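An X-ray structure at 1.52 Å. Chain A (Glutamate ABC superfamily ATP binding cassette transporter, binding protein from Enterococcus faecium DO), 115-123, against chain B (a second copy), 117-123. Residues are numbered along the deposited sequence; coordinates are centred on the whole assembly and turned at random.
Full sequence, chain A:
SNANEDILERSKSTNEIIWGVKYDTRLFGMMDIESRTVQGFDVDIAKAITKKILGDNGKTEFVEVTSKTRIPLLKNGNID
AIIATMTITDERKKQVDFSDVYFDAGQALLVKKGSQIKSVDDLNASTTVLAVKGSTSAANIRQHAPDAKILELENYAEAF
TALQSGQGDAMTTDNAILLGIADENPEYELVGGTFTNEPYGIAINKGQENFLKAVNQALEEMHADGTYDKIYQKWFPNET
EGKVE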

# COMPACT_ATOMS: atom_id res chain seq x y z
N SER A 115 6.23 14.24 23.33
CA SER A 115 7.57 13.99 22.82
C SER A 115 7.93 15.02 21.76
O SER A 115 7.06 15.57 21.08
CB SER A 115 7.64 12.57 22.23
OG SER A 115 8.93 12.26 21.71
N GLN A 116 9.22 15.31 21.64
CA GLN A 116 9.68 16.18 20.57
C GLN A 116 9.87 15.44 19.26
O GLN A 116 10.22 16.06 18.25
CB GLN A 116 10.98 16.85 20.97
CG GLN A 116 10.92 18.35 20.82
CD GLN A 116 11.86 19.05 21.78
OE1 GLN A 116 12.99 19.38 21.42
NE2 GLN A 116 11.39 19.26 23.00
N ILE A 117 9.66 14.13 19.26
CA ILE A 117 9.80 13.32 18.06
C ILE A 117 8.49 13.37 17.30
O ILE A 117 7.44 12.96 17.83
CB ILE A 117 10.20 11.89 18.42
CG1 ILE A 117 11.59 11.90 19.08
CG2 ILE A 117 10.16 10.97 17.19
CD1 ILE A 117 12.05 10.56 19.57
N LYS A 118 8.52 13.90 16.08
CA LYS A 118 7.34 13.94 15.24
C LYS A 118 7.49 13.14 13.95
O LYS A 118 6.52 13.03 13.20
CB LYS A 118 6.96 15.39 14.91
CG LYS A 118 6.38 16.16 16.11
CD LYS A 118 6.05 17.61 15.77
CE LYS A 118 4.56 17.83 15.54
NZ LYS A 118 4.22 19.29 15.41
N SER A 119 8.66 12.57 13.68
CA SER A 119 8.87 11.82 12.45
C SER A 119 10.10 10.94 12.59
O SER A 119 10.94 11.16 13.46
CB SER A 119 9.02 12.77 11.25
OG SER A 119 10.30 12.63 10.68
N VAL A 120 10.20 9.94 11.70
CA VAL A 120 11.43 9.16 11.56
C VAL A 120 12.65 10.06 11.32
O VAL A 120 13.78 9.70 11.66
CB VAL A 120 11.25 8.12 10.43
CG1 VAL A 120 11.11 8.82 9.08
CG2 VAL A 120 12.39 7.10 10.42
N ASP A 121 12.44 11.25 10.75
CA ASP A 121 13.55 12.18 10.56
C ASP A 121 14.12 12.70 11.88
O ASP A 121 15.27 13.16 11.90
CB ASP A 121 13.13 13.37 9.70
CG ASP A 121 12.45 12.96 8.41
OD1 ASP A 121 12.67 11.82 7.95
OD2 ASP A 121 11.70 13.79 7.85
N ASP A 122 13.35 12.67 12.96
CA ASP A 122 13.82 13.16 14.25
C ASP A 122 14.65 12.13 15.02
O ASP A 122 15.10 12.43 16.13
CB ASP A 122 12.63 13.60 15.11
CG ASP A 122 11.98 14.88 14.62
OD1 ASP A 122 12.70 15.75 14.11
OD2 ASP A 122 10.74 15.02 14.75
N LEU A 123 14.87 10.94 14.46
CA LEU A 123 15.57 9.85 15.14
C LEU A 123 17.07 9.91 14.85
O LEU A 123 17.63 9.10 14.12
CB LEU A 123 14.99 8.51 14.72
CG LEU A 123 13.56 8.23 15.15
CD1 LEU A 123 13.15 6.85 14.70
CD2 LEU A 123 13.46 8.36 16.65
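Chain B, residues 117-123: IKSVDDL

Both stretches are loop with one short 3-10 turn, residues 120-122 in each chain. The turn is held the same way in both copies. Asp A122 N donates to Ser A119 O at 2.9 Å, and Asp B122 N donates to Ser B119 O at 3.0 Å. The serine just before the turn is extended, with phi/psi of -163/162 at Ser A119 and -171/175 at Ser B119. From residue 117 to residue 123 the two stretches run in roughly opposite directions. The backbones come nearest at the serine. The CA atoms of Ser A119 and Ser B119 are 6.4 Å apart, the closest CA pair across the stretches. Pairing is reciprocal: Lys A118 reaches Asp B122, and Lys B118 reaches Asp A122.

The serines face each other, both with CA-to-CB toward the other stretch. Ser A119 CB lies 4.2 Å from Ser B119 CB. Ser A119 CB is also 3.8 Å from Lys B118 O, and Lys A118 O is 3.6 Å from Ser B119 OG. Each serine hydroxyl oxygen accepts from its own chain: Asp A121 N to Ser A119 OG is 2.5 Å, and Asp B121 N to Ser B119 OG is 3.0 Å.

Two salt bridges lie to one side of the serine pair. Lys A118 NZ donates to Asp B122 OD1 at 2.4 Å, a very short distance. Lys B118 NZ donates to Asp A122 OD1 at 3.0 Å. The lysines differ in shape: chi3 is 102° in Lys A118 but t in Lys B118. Lys A118 NZ also comes within 3.6 Å of Asp B121 O.

Asp A122 and Asp B122 each link the two chains. While OD1 meets the partner lysine, OD2 accepts from the backbone of its own: Lys A118 N to Asp A122 OD2 and Lys B118 N to Asp B122 OD2 are both 2.8 Å. The contact is small, burying 351 Å² in total.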

# COMPACT_ATOMS: atom_id res chain seq x y z
N ILE B 117 9.04 22.57 9.09
CA ILE B 117 8.02 21.55 8.83
C ILE B 117 8.70 20.20 8.62
O ILE B 117 9.49 20.04 7.69
CB ILE B 117 7.17 21.95 7.61
CG1 ILE B 117 6.35 23.21 7.94
CG2 ILE B 117 6.27 20.80 7.13
CD1 ILE B 117 5.69 23.85 6.74
N LYS B 118 8.39 19.22 9.48
CA LYS B 118 9.01 17.90 9.42
C LYS B 118 8.05 16.79 9.07
O LYS B 118 8.49 15.65 8.82
CB LYS B 118 9.66 17.54 10.76
CG LYS B 118 10.49 18.62 11.41
CD LYS B 118 10.54 18.31 12.89
CE LYS B 118 11.59 19.12 13.63
NZ LYS B 118 11.89 18.51 14.96
N SER B 119 6.75 17.05 9.08
CA SER B 119 5.76 16.04 8.79
C SER B 119 4.41 16.74 8.68
O SER B 119 4.28 17.94 8.94
CB SER B 119 5.70 14.97 9.88
OG SER B 119 4.93 15.43 10.98
N VAL B 120 3.41 15.94 8.30
CA VAL B 120 2.06 16.46 8.20
C VAL B 120 1.59 17.03 9.53
O VAL B 120 0.75 17.92 9.55
CB VAL B 120 1.14 15.34 7.66
CG1 VAL B 120 0.94 14.27 8.73
CG2 VAL B 120 -0.17 15.91 7.12
N ASP B 121 2.16 16.57 10.64
CA ASP B 121 1.74 17.06 11.95
C ASP B 121 2.11 18.53 12.16
O ASP B 121 1.54 19.18 13.04
CB ASP B 121 2.35 16.19 13.07
CG ASP B 121 1.78 14.77 13.10
OD1 ASP B 121 0.69 14.55 12.54
OD2 ASP B 121 2.40 13.86 13.73
N ASP B 122 3.03 19.06 11.38
CA ASP B 122 3.48 20.45 11.51
C ASP B 122 2.72 21.42 10.61
O ASP B 122 3.10 22.58 10.51
CB ASP B 122 4.97 20.53 11.18
CG ASP B 122 5.85 19.89 12.24
OD1 ASP B 122 5.39 19.81 13.40
OD2 ASP B 122 6.99 19.47 11.92
N LEU B 123 1.69 20.96 9.92
CA LEU B 123 0.85 21.84 9.12
C LEU B 123 -0.31 22.35 9.97
O LEU B 123 -0.92 21.60 10.74
CB LEU B 123 0.33 21.11 7.89
CG LEU B 123 1.45 20.59 6.98
CD1 LEU B 123 0.87 19.82 5.78
CD2 LEU B 123 2.34 21.75 6.49